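Local coordinates for protein ribonucleoside-diphosphate reductase (Pseudomonas aeruginosa, PDB 5IM3) that probably reduces ribonucleoside diphosphates to the deoxyribonucleotides needed for DNA synthesis, under allosteric control by nucleotides such as dATP, at residues A[674-678]-A[679-683]; A[605-609]-A[610-614]. All coordinates share one frame; numbering follows the deposited sequence.

Interaction 1 of 2, residues A[674-678]-A[679-683]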
ATOM      1  N   ILE A 674     -10.552  31.982 -29.188  1.00 66.71           N
ATOM      2  CA  ILE A 674      -9.496  31.000 -29.418  1.00 67.02           C
ATOM      3  C   ILE A 674      -9.328  30.190 -28.137  1.00 66.09           C
ATOM      4  O   ILE A 674      -9.037  30.779 -27.084  1.00 62.53           O
ATOM      5  CB  ILE A 674      -8.169  31.666 -29.811  1.00 66.35           C
ATOM      6  CG1 ILE A 674      -8.337  32.509 -31.078  1.00 67.54           C
ATOM      7  CG2 ILE A 674      -7.091  30.603 -30.013  1.00 66.47           C
ATOM      8  CD1 ILE A 674      -7.078  33.270 -31.471  1.00 66.57           C
ATOM      9  N   PRO A 675      -9.500  28.868 -28.169  1.00 76.75           N
ATOM     10  CA  PRO A 675      -9.166  28.069 -26.986  1.00 75.03           C
ATOM     11  C   PRO A 675      -7.662  27.995 -26.806  1.00 74.27           C
ATOM     12  O   PRO A 675      -6.904  27.951 -27.779  1.00 76.35           O
ATOM     13  CB  PRO A 675      -9.769  26.694 -27.299  1.00 77.97           C
ATOM     14  CG  PRO A 675      -9.822  26.635 -28.784  1.00 79.93           C
ATOM     15  CD  PRO A 675     -10.072  28.043 -29.249  1.00 79.47           C
ATOM     16  N   TYR A 676      -7.227  27.994 -25.546  1.00 62.27           N
ATOM     17  CA  TYR A 676      -5.794  27.970 -25.286  1.00 58.44           C
ATOM     18  C   TYR A 676      -5.153  26.716 -25.865  1.00 58.74           C
ATOM     19  O   TYR A 676      -4.002  26.758 -26.312  1.00 56.83           O
ATOM     20  CB  TYR A 676      -5.526  28.070 -23.782  1.00 55.12           C
ATOM     21  CG  TYR A 676      -4.257  28.827 -23.434  1.00 53.56           C
ATOM     22  CD1 TYR A 676      -3.176  28.858 -24.305  1.00 52.28           C
ATOM     23  CD2 TYR A 676      -4.145  29.518 -22.233  1.00 53.11           C
ATOM     24  CE1 TYR A 676      -2.021  29.550 -23.992  1.00 52.20           C
ATOM     25  CE2 TYR A 676      -2.992  30.213 -21.909  1.00 49.16           C
ATOM     26  CZ  TYR A 676      -1.933  30.225 -22.793  1.00 49.31           C
ATOM     27  OH  TYR A 676      -0.782  30.910 -22.486  1.00 48.50           O
ATOM     28  N   GLY A 677      -5.882  25.604 -25.893  1.00 63.11           N
ATOM     29  CA  GLY A 677      -5.359  24.375 -26.453  1.00 64.44           C
ATOM     30  C   GLY A 677      -5.644  24.222 -27.934  1.00 67.26           C
ATOM     31  O   GLY A 677      -6.439  23.366 -28.334  1.00 66.80           O
ATOM     32  N   SER A 678      -4.990  25.036 -28.760  1.00 71.59           N
ATOM     33  CA  SER A 678      -5.232  25.013 -30.195  1.00 74.27           C
ATOM     34  C   SER A 678      -4.042  25.629 -30.912  1.00 74.30           C
ATOM     35  O   SER A 678      -3.265  26.390 -30.327  1.00 73.38           O
ATOM     36  CB  SER A 678      -6.515  25.766 -30.560  1.00 76.11           C
ATOM     37  OG  SER A 678      -6.399  27.142 -30.236  1.00 76.51           O
ATOM     38  N   ASP A 679      -3.910  25.286 -32.195  1.00 76.28           N
ATOM     39  CA  ASP A 679      -2.885  25.908 -33.023  1.00 77.56           C
ATOM     40  C   ASP A 679      -3.120  27.406 -33.161  1.00 74.70           C
ATOM     41  O   ASP A 679      -2.168  28.168 -33.369  1.00 72.48           O
ATOM     42  CB  ASP A 679      -2.850  25.244 -34.402  1.00 81.84           C
ATOM     43  CG  ASP A 679      -2.346  23.813 -34.349  1.00 83.66           C
ATOM     44  OD1 ASP A 679      -2.238  23.260 -33.234  1.00 82.91           O
ATOM     45  OD2 ASP A 679      -2.062  23.239 -35.422  1.00 86.14           O
ATOM     46  N   ALA A 680      -4.375  27.847 -33.036  1.00 67.94           N
ATOM     47  CA  ALA A 680      -4.687  29.263 -33.190  1.00 69.17           C
ATOM     48  C   ALA A 680      -4.188  30.086 -32.009  1.00 67.24           C
ATOM     49  O   ALA A 680      -3.823  31.253 -32.183  1.00 69.22           O
ATOM     50  CB  ALA A 680      -6.194  29.450 -33.372  1.00 70.47           C
ATOM     51  N   ALA A 681      -4.170  29.508 -30.804  1.00 64.75           N
ATOM     52  CA  ALA A 681      -3.611  30.217 -29.656  1.00 61.22           C
ATOM     53  C   ALA A 681      -2.092  30.267 -29.730  1.00 62.50           C
ATOM     54  O   ALA A 681      -1.476  31.288 -29.398  1.00 61.10           O
ATOM     55  CB  ALA A 681      -4.053  29.549 -28.355  1.00 59.18           C
ATOM     56  N   ILE A 682      -1.471  29.165 -30.150  1.00 68.93           N
ATOM     57  CA  ILE A 682      -0.025  29.146 -30.339  1.00 68.29           C
ATOM     58  C   ILE A 682       0.383  30.181 -31.379  1.00 68.47           C
ATOM     59  O   ILE A 682       1.422  30.841 -31.248  1.00 69.10           O
ATOM     60  CB  ILE A 682       0.428  27.726 -30.726  1.00 70.42           C
ATOM     61  CG1 ILE A 682       0.358  26.813 -29.498  1.00 70.64           C
ATOM     62  CG2 ILE A 682       1.829  27.740 -31.322  1.00 71.24           C
ATOM     63  CD1 ILE A 682       0.719  25.366 -29.773  1.00 73.56           C
ATOM     64  N   ALA A 683      -0.428  30.339 -32.426  1.00 63.92           N
ATOM     65  CA  ALA A 683      -0.138  31.335 -33.452  1.00 62.83           C
ATOM     66  C   ALA A 683      -0.261  32.749 -32.898  1.00 61.50           C
ATOM     67  O   ALA A 683       0.592  33.606 -33.157  1.00 59.17           O
ATOM     68  CB  ALA A 683      -1.074  31.140 -34.644  1.00 63.77           C
TER
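Ser678 and Ala681 meet across the first turn of helix 679-707, where the serine occupies the N-cap and its side chain reaches forward to the first turn. The capping bond is weak: Ala681 N points at Ser678 OG from 3.3 Å at an angle of 150°. With chi1 at 64°, OG lies between the backbone N and the carbonyl carbon, and from there it donates to Pro675 O, 2.6 Å away. The hydroxyl oxygen thus accepts from the helix and donates to the preceding loop. In this N-cap arrangement Ala681 N divides its weak bonding between Ser678 OG and Ser678 O, the side-chain bond being the straighter; Ser678 O begins the regular pattern with a weak but nearly straight bond from Ile682 N (169°). Beside the polar cap runs an apolar seam. The CG2 branch of Ile674, set anti to the backbone N, comes up against the start of the helix, 3.6 Å from Ala681 CB and 3.7 Å from Ala680 CB. Ala681 CB also lies 3.3 Å from Pro675 O and approaches Tyr676 CD1 obliquely at 4.2 Å. Leu669 of helix 665-672 touches Ile674, Tyr676 and Ala681, while Tyr676 OH bonds to Ile785 O.

Interaction 2 of 2, residues A[605-609]-A[610-614]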
ATOM      1  N   GLY A 605       7.355  46.155 -15.857  1.00 44.68           N
ATOM      2  CA  GLY A 605       6.004  46.615 -16.123  1.00 46.36           C
ATOM      3  C   GLY A 605       5.386  45.708 -17.163  1.00 45.58           C
ATOM      4  O   GLY A 605       6.081  44.933 -17.824  1.00 43.59           O
ATOM      5  N   SER A 606       4.065  45.810 -17.316  1.00 44.91           N
ATOM      6  CA  SER A 606       3.346  44.857 -18.155  1.00 45.22           C
ATOM      7  C   SER A 606       2.294  45.535 -19.016  1.00 45.80           C
ATOM      8  O   SER A 606       1.512  46.360 -18.534  1.00 45.11           O
ATOM      9  CB  SER A 606       2.691  43.770 -17.300  1.00 45.62           C
ATOM     10  OG  SER A 606       3.668  42.857 -16.831  1.00 45.40           O
ATOM     11  N   ILE A 607       2.275  45.155 -20.295  1.00 50.93           N
ATOM     12  CA  ILE A 607       1.231  45.588 -21.210  1.00 54.11           C
ATOM     13  C   ILE A 607      -0.057  44.838 -20.898  1.00 55.46           C
ATOM     14  O   ILE A 607      -0.040  43.655 -20.529  1.00 55.59           O
ATOM     15  CB  ILE A 607       1.663  45.343 -22.666  1.00 55.72           C
ATOM     16  CG1 ILE A 607       3.008  46.020 -22.964  1.00 55.39           C
ATOM     17  CG2 ILE A 607       0.583  45.825 -23.626  1.00 57.63           C
ATOM     18  CD1 ILE A 607       2.993  47.534 -22.837  1.00 57.59           C
ATOM     19  N   ASN A 608      -1.185  45.522 -21.058  1.00 50.38           N
ATOM     20  CA  ASN A 608      -2.506  44.925 -20.888  1.00 52.81           C
ATOM     21  C   ASN A 608      -3.039  44.580 -22.275  1.00 52.90           C
ATOM     22  O   ASN A 608      -3.573  45.440 -22.980  1.00 50.64           O
ATOM     23  CB  ASN A 608      -3.434  45.882 -20.148  1.00 51.93           C
ATOM     24  CG  ASN A 608      -4.852  45.366 -20.049  1.00 53.19           C
ATOM     25  OD1 ASN A 608      -5.141  44.223 -20.403  1.00 53.54           O
ATOM     26  ND2 ASN A 608      -5.749  46.210 -19.557  1.00 55.47           N
ATOM     27  N   LEU A 609      -2.886  43.311 -22.666  1.00 56.82           N
ATOM     28  CA  LEU A 609      -3.300  42.889 -24.001  1.00 61.11           C
ATOM     29  C   LEU A 609      -4.789  43.106 -24.233  1.00 60.94           C
ATOM     30  O   LEU A 609      -5.198  43.423 -25.356  1.00 63.96           O
ATOM     31  CB  LEU A 609      -2.939  41.418 -24.218  1.00 61.28           C
ATOM     32  CG  LEU A 609      -1.455  41.128 -24.451  1.00 62.08           C
ATOM     33  CD1 LEU A 609      -1.185  39.627 -24.442  1.00 61.74           C
ATOM     34  CD2 LEU A 609      -0.998  41.749 -25.766  1.00 62.60           C
ATOM     35  N   VAL A 610      -5.613  42.946 -23.195  1.00 53.78           N
ATOM     36  CA  VAL A 610      -7.055  43.097 -23.363  1.00 56.80           C
ATOM     37  C   VAL A 610      -7.386  44.462 -23.949  1.00 58.02           C
ATOM     38  O   VAL A 610      -8.239  44.582 -24.836  1.00 59.39           O
ATOM     39  CB  VAL A 610      -7.775  42.869 -22.022  1.00 56.31           C
ATOM     40  CG1 VAL A 610      -9.240  43.324 -22.102  1.00 54.99           C
ATOM     41  CG2 VAL A 610      -7.688  41.401 -21.630  1.00 53.63           C
ATOM     42  N   ASN A 611      -6.724  45.512 -23.464  1.00 60.85           N
ATOM     43  CA  ASN A 611      -6.977  46.855 -23.969  1.00 62.35           C
ATOM     44  C   ASN A 611      -6.427  47.073 -25.370  1.00 63.48           C
ATOM     45  O   ASN A 611      -6.528  48.195 -25.884  1.00 63.87           O
ATOM     46  CB  ASN A 611      -6.386  47.894 -23.016  1.00 62.11           C
ATOM     47  CG  ASN A 611      -7.320  48.231 -21.869  1.00 62.88           C
ATOM     48  OD1 ASN A 611      -8.213  47.455 -21.529  1.00 63.31           O
ATOM     49  ND2 ASN A 611      -7.122  49.401 -21.271  1.00 62.07           N
ATOM     50  N   HIS A 612      -5.849  46.045 -25.996  1.00 60.89           N
ATOM     51  CA  HIS A 612      -5.375  46.137 -27.371  1.00 63.67           C
ATOM     52  C   HIS A 612      -6.065  45.124 -28.275  1.00 65.18           C
ATOM     53  O   HIS A 612      -5.548  44.799 -29.349  1.00 64.96           O
ATOM     54  CB  HIS A 612      -3.857  45.965 -27.413  1.00 61.58           C
ATOM     55  CG  HIS A 612      -3.128  46.985 -26.599  1.00 60.58           C
ATOM     56  ND1 HIS A 612      -3.000  46.887 -25.230  1.00 60.63           N
ATOM     57  CD2 HIS A 612      -2.521  48.140 -26.954  1.00 61.00           C
ATOM     58  CE1 HIS A 612      -2.329  47.931 -24.780  1.00 60.02           C
ATOM     59  NE2 HIS A 612      -2.029  48.708 -25.805  1.00 59.75           N
ATOM     60  N   ILE A 613      -7.224  44.621 -27.857  1.00 65.57           N
ATOM     61  CA  ILE A 613      -8.071  43.768 -28.680  1.00 67.08           C
ATOM     62  C   ILE A 613      -9.325  44.562 -29.018  1.00 71.14           C
ATOM     63  O   ILE A 613     -10.099  44.929 -28.123  1.00 70.58           O
ATOM     64  CB  ILE A 613      -8.426  42.451 -27.969  1.00 65.55           C
ATOM     65  CG1 ILE A 613      -7.160  41.658 -27.624  1.00 63.36           C
ATOM     66  CG2 ILE A 613      -9.365  41.611 -28.837  1.00 67.22           C
ATOM     67  CD1 ILE A 613      -6.373  41.174 -28.832  1.00 64.78           C
ATOM     68  N   VAL A 614      -9.526  44.823 -30.304  1.00 88.18           N
ATOM     69  CA  VAL A 614     -10.694  45.568 -30.762  1.00 93.07           C
ATOM     70  C   VAL A 614     -11.764  44.573 -31.197  1.00 94.26           C
ATOM     71  O   VAL A 614     -12.063  43.616 -30.472  1.00 95.69           O
ATOM     72  CB  VAL A 614     -10.318  46.550 -31.890  1.00 95.32           C
ATOM     73  CG1 VAL A 614      -9.502  47.698 -31.321  1.00 94.21           C
ATOM     74  CG2 VAL A 614      -9.548  45.834 -33.004  1.00 96.17           C
TER
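A polar turn closes on itself where strand 600-608 leaves the sheet of the barrel domain, Asn608 meeting Val610, Asn611 and His612 just beyond it. A side-chain bond runs from His612 ND1 to Asn608 O, 2.7 Å long and bent to 147°. The carbonyl oxygen lies at the ring edge, almost exactly in the imidazole plane, whereas the donor stands 39° out of the carbonyl plane. Asn611 N adds a weak bond to the same oxygen, while His612 N reaches Leu609 O at 2.8 Å. The imidazole is gripped at both nitrogens, since NE2 is bonded to Thr626 OG1 of helix 620-640, and this fixes the rotation of the ring. CG2 of Ile607 approaches it obliquely, 3.8 Å from His612 CE1. With its CG anti to the backbone N (chi1 175°), Asn608 brings OD1 within 3.1 Å of Val610 N, a weakly bonded Asx turn. Its ND2 goes to Phe351 O, and Asn611 ND2 to Asp352 OD1. The backbone bonds of Asn611 N and His612 N each span from residue i+3 to the carbonyl of residue i, as in the short 3-10 segment that here leads from a barrel strand into the loop before helix 620-640.

Overall arrangement
Both contacts are local changes of backbone direction within the barrel domain, one at a helix start and the other at a strand end. Interaction 2 comes first along the chain and is the more buried; interaction 1 mixes buried and exposed residues and lies nearer the periphery. Their centres are 18 Å apart, with nearest atoms about 8 Å apart, yet helix 665-672 packs against both: Phe665 is shared, touching Tyr676 and Leu609, with Gln666 and Leu669 added at 674-683 and Asp667, Ala668 and Leu671 at 605-614. The chemistry differs too: a serine cap beside apolar contacts of Ile674, Ala681 and Tyr676, against a turn whose asparagine and histidine side chains bond both within it and to Phe351, Asp352 and Thr626.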